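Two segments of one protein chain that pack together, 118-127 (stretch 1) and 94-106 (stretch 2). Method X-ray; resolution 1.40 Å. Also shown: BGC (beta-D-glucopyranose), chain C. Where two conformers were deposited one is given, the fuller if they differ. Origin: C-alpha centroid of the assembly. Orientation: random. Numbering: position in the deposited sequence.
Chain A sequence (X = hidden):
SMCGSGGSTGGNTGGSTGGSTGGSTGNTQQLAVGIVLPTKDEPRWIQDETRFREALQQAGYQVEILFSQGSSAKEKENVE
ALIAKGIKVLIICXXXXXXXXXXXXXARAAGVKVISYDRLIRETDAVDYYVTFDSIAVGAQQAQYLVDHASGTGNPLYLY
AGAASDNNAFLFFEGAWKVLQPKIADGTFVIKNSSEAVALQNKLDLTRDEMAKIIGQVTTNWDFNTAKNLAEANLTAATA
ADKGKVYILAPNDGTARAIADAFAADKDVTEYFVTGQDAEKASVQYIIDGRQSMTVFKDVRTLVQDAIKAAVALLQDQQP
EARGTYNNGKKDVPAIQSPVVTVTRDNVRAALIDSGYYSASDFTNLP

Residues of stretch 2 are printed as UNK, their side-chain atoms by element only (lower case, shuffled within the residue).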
# COMPACT_ATOMS: atom_id res chain seq x y z
N ASP A 118 -7.20 -6.07 -1.04
CA ASP A 118 -6.09 -5.19 -0.70
C ASP A 118 -6.55 -3.90 -0.04
O ASP A 118 -6.06 -3.55 1.03
CB ASP A 118 -5.16 -4.86 -1.87
CG ASP A 118 -3.91 -4.21 -1.39
OD1 ASP A 118 -2.99 -4.97 -0.99
OD2 ASP A 118 -3.85 -2.95 -1.35
N ARG A 119 -7.43 -3.16 -0.72
CA ARG A 119 -8.00 -1.91 -0.23
C ARG A 119 -9.44 -2.16 0.14
O ARG A 119 -10.11 -3.01 -0.46
CB ARG A 119 -7.99 -0.84 -1.31
CG ARG A 119 -6.62 -0.45 -1.79
CD ARG A 119 -6.74 0.50 -2.96
NE ARG A 119 -5.45 1.00 -3.37
CZ ARG A 119 -5.24 1.74 -4.44
NH1 ARG A 119 -6.25 2.03 -5.26
NH2 ARG A 119 -4.02 2.17 -4.71
N LEU A 120 -9.89 -1.41 1.14
CA LEU A 120 -11.21 -1.59 1.70
C LEU A 120 -12.25 -0.65 1.06
O LEU A 120 -12.07 0.55 0.99
CB LEU A 120 -11.13 -1.32 3.20
CG LEU A 120 -12.36 -1.62 4.05
CD1 LEU A 120 -12.84 -3.05 3.89
CD2 LEU A 120 -12.06 -1.26 5.51
N ILE A 121 -13.36 -1.24 0.61
CA ILE A 121 -14.54 -0.48 0.24
C ILE A 121 -15.20 0.02 1.51
O ILE A 121 -15.42 -0.74 2.44
CB ILE A 121 -15.55 -1.34 -0.56
CG1 ILE A 121 -14.91 -1.70 -1.90
CG2 ILE A 121 -16.84 -0.57 -0.77
CD1 ILE A 121 -15.74 -2.59 -2.79
N ARG A 122 -15.54 1.31 1.53
CA ARG A 122 -16.05 1.98 2.71
C ARG A 122 -17.49 2.40 2.63
O ARG A 122 -18.06 2.50 1.55
CB ARG A 122 -15.18 3.20 3.02
CG ARG A 122 -13.77 2.80 3.44
CD ARG A 122 -12.97 4.03 3.82
NE ARG A 122 -13.31 4.50 5.18
CZ ARG A 122 -13.98 5.59 5.50
NH1 ARG A 122 -14.45 6.42 4.57
NH2 ARG A 122 -14.17 5.84 6.79
N GLU A 123 -18.07 2.63 3.81
CA GLU A 123 -19.37 3.32 3.98
C GLU A 123 -20.53 2.51 3.40
O GLU A 123 -21.49 3.05 2.84
CB GLU A 123 -19.33 4.72 3.39
CG GLU A 123 -18.30 5.66 4.03
CD GLU A 123 -18.39 5.79 5.55
OE1 GLU A 123 -19.40 5.40 6.17
OE2 GLU A 123 -17.42 6.31 6.14
N THR A 124 -20.42 1.20 3.56
CA THR A 124 -21.49 0.27 3.22
C THR A 124 -21.34 -1.03 3.95
O THR A 124 -20.24 -1.47 4.28
CB THR A 124 -21.60 -0.05 1.71
OG1 THR A 124 -22.67 -0.98 1.50
CG2 THR A 124 -20.33 -0.61 1.13
N ASP A 125 -22.47 -1.68 4.18
CA ASP A 125 -22.36 -3.02 4.77
C ASP A 125 -22.32 -4.13 3.70
O ASP A 125 -22.23 -5.30 4.05
CB ASP A 125 -23.37 -3.27 5.89
CG ASP A 125 -24.78 -3.11 5.44
OD1 ASP A 125 -25.00 -2.85 4.24
OD2 ASP A 125 -25.67 -3.24 6.30
N ALA A 126 -22.30 -3.74 2.42
CA ALA A 126 -22.21 -4.64 1.29
C ALA A 126 -20.80 -5.13 1.02
O ALA A 126 -20.42 -5.28 -0.13
CB ALA A 126 -22.77 -3.97 0.03
N VAL A 127 -20.01 -5.37 2.06
CA VAL A 127 -18.71 -6.00 1.89
C VAL A 127 -18.71 -7.27 2.74
O VAL A 127 -18.94 -7.17 3.96
CB VAL A 127 -17.55 -5.07 2.30
CG1 VAL A 127 -16.25 -5.77 1.99
CG2 VAL A 127 -17.65 -3.72 1.60
N UNK A 94 -10.81 -1.38 -4.82
CA UNK A 94 -11.38 -0.14 -5.26
C UNK A 94 -10.36 0.91 -5.59
O UNK A 94 -9.32 1.03 -4.93
c UNK A 94 -11.20 -1.68 -3.43
c UNK A 94 -11.57 -0.33 -2.88
c UNK A 94 -12.21 0.32 -4.05
N UNK A 95 -10.68 1.70 -6.60
CA UNK A 95 -9.90 2.92 -6.81
C UNK A 95 -10.11 3.93 -5.69
O UNK A 95 -9.15 4.45 -5.10
n UNK A 95 -8.89 6.95 -8.35
c UNK A 95 -9.99 6.14 -8.27
c UNK A 95 -7.80 6.20 -8.33
c UNK A 95 -10.25 3.58 -8.12
n UNK A 95 -8.16 4.94 -8.27
c UNK A 95 -9.54 4.87 -8.27
N UNK A 96 -11.37 4.16 -5.36
CA UNK A 96 -11.75 5.09 -4.31
C UNK A 96 -12.66 4.32 -3.37
O UNK A 96 -13.73 3.89 -3.76
o UNK A 96 -13.43 6.93 -2.77
o UNK A 96 -12.69 8.51 -4.08
c UNK A 96 -12.88 7.31 -3.84
c UNK A 96 -12.45 6.32 -4.90
N UNK A 97 -12.22 4.13 -2.14
CA UNK A 97 -12.89 3.16 -1.26
C UNK A 97 -14.33 3.53 -0.95
O UNK A 97 -15.22 2.72 -1.02
N UNK A 98 -14.55 4.80 -0.62
CA UNK A 98 -15.89 5.26 -0.31
C UNK A 98 -16.76 5.28 -1.54
O UNK A 98 -17.92 4.84 -1.49
o UNK A 98 -15.22 6.50 1.62
c UNK A 98 -15.86 6.63 0.35
c UNK A 98 -17.28 7.16 0.58
N UNK A 99 -16.21 5.76 -2.65
CA UNK A 99 -16.98 5.83 -3.90
C UNK A 99 -17.44 4.48 -4.40
O UNK A 99 -18.44 4.40 -5.10
c UNK A 99 -16.19 6.49 -5.00
N UNK A 100 -16.70 3.43 -4.04
CA UNK A 100 -17.03 2.06 -4.48
C UNK A 100 -18.24 1.46 -3.76
O UNK A 100 -18.67 0.33 -4.07
c UNK A 100 -15.80 1.17 -4.25
N UNK A 101 -18.79 2.19 -2.78
CA UNK A 101 -19.95 1.66 -2.07
C UNK A 101 -21.10 1.23 -2.99
O UNK A 101 -21.67 0.13 -2.83
c UNK A 101 -20.43 2.65 -1.00
N UNK A 102 -21.45 2.06 -3.97
CA UNK A 102 -22.60 1.74 -4.84
C UNK A 102 -22.33 0.48 -5.66
O UNK A 102 -23.23 -0.33 -5.88
c UNK A 102 -22.98 2.91 -5.73
N UNK A 103 -21.09 0.31 -6.10
CA UNK A 103 -20.70 -0.90 -6.82
C UNK A 103 -20.86 -2.17 -5.99
O UNK A 103 -21.39 -3.19 -6.47
c UNK A 103 -19.27 -0.76 -7.32
N UNK A 104 -20.41 -2.09 -4.73
CA UNK A 104 -20.53 -3.21 -3.81
C UNK A 104 -22.02 -3.52 -3.56
O UNK A 104 -22.45 -4.67 -3.54
c UNK A 104 -19.81 -2.87 -2.50
N UNK A 105 -22.81 -2.47 -3.38
CA UNK A 105 -24.23 -2.59 -3.14
C UNK A 105 -24.93 -3.21 -4.34
O UNK A 105 -25.82 -4.05 -4.17
c UNK A 105 -24.83 -1.24 -2.77
o UNK A 105 -24.22 0.99 0.10
c UNK A 105 -24.40 -0.83 -1.37
c UNK A 105 -24.56 0.64 -1.05
o UNK A 105 -24.97 1.45 -1.92
N UNK A 106 -24.51 -2.84 -5.55
CA UNK A 106 -25.08 -3.42 -6.76
C UNK A 106 -24.78 -4.91 -6.85
O UNK A 106 -25.62 -5.70 -7.26
c UNK A 106 -24.59 -2.70 -8.01
C2 BGC C . -1.31 -0.87 -1.89
C3 BGC C . 0.18 -0.65 -2.04
C4 BGC C . 0.45 0.18 -3.29
C5 BGC C . -0.39 1.45 -3.30
C6 BGC C . -0.29 2.23 -4.60
C1 BGC C . -1.89 0.53 -1.80
O1 BGC C . -3.24 0.54 -1.43
O2 BGC C . -1.57 -1.64 -0.72
O3 BGC C . 0.81 -1.92 -2.12
O4 BGC C . 1.83 0.60 -3.27
O5 BGC C . -1.76 1.15 -3.08
O6 BGC C . -0.50 1.39 -5.74
O HOH W 1 -5.90 3.35 -7.64

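Position 94 has three side-chain carbons that close a ring onto its own backbone N. The ring packs on Ile-121. This is Pro-94, with CG 3.7 Å from Ile-121 CG1. Its carbonyl accepts a hydrogen bond from Arg-119, with NH1 3.2 Å from Pro-94 O.

Position 95 carries one carbon and then a five-membered ring of three carbons and two nitrogens. That is His-95. Its CA-to-CB bond points away from stretch 1, but a water links the two: its O lies 2.8 Å from His-95 ND1 and accepts from Arg-119 NH1 at 2.7 Å.

Position 96 has two carbons, the second bearing two oxygens, and touches nothing on stretch 1. It is Asp-96. Its OD1 accepts a hydrogen bond from the backbone N of position 99 at 3.0 Å.

Position 97 has no side-chain atoms, and its CA lies 3.5 Å from Leu-120 O. It is Gly-97. An ideal CB would sit 2.6 Å from Leu-120 O, a clash. The bare backbone lets the two stretches approach closely. Arg-122 N donates to Gly-97 O at 2.9 Å, nearly straight at 175°.

Position 98 has one carbon carrying one oxygen and one carbon. The oxygen meets the Arg-122 guanidinium and the outer carbon meets Glu-123. The branch at CB with unlike arms identifies Thr-98. Arg-122 NH1 donates to Thr-98 OG1 at 3.0 Å, and Thr-98 CG2 meets Glu-123 CG at 3.9 Å.

Position 99 has one carbon, pointing away and free of stretch 1: Ala-99.

Position 100 also has one carbon, CB, directed toward stretch 1 and 3.8 Å from Ile-121 CG1. This is Ala-100.

Position 101 has a single carbon, CB, which sits 3.5 Å from Arg-122 O and 3.9 Å from Thr-124 CG2. It is Ala-101, and it ends the type I turn that begins at Thr-98.

Position 102 has one carbon facing away, so it is Ala-102. Position 103 has one carbon, set sideways and making no contact with stretch 1; it is Ala-103.

Position 104 has one carbon, CB, pointing toward stretch 1. It lies 4.0 Å from Ala-126 CB, 4.1 Å from Ile-121 CD1 and 3.4 Å from Ala-126 O. It is Ala-104.

Position 105 has a chain of three carbons, the third carrying two oxygens. One oxygen reaches the Thr-124 hydroxyl. This makes it Glu-105. The chain extends to place OE2 2.9 Å from Thr-124 OG1, which donates to it.

Position 106 has one carbon, facing away: Ala-106.

The contact combines a small apolar patch with polar ties. Ile-121 packs against Pro-94, Ala-100 and Ala-104. Arg-122 N donates to Gly-97 O where the backbones run close, while Thr-98 and Glu-105 add side-chain bonds. Arg-119 joins this contact to the sugar: NH1 holds Pro-94 O, while NE donates to BGC O1 and NH2 to BGC O5, each at 3.0 Å.

Stretch 2 94-106: PHDGTAAAAAAEA
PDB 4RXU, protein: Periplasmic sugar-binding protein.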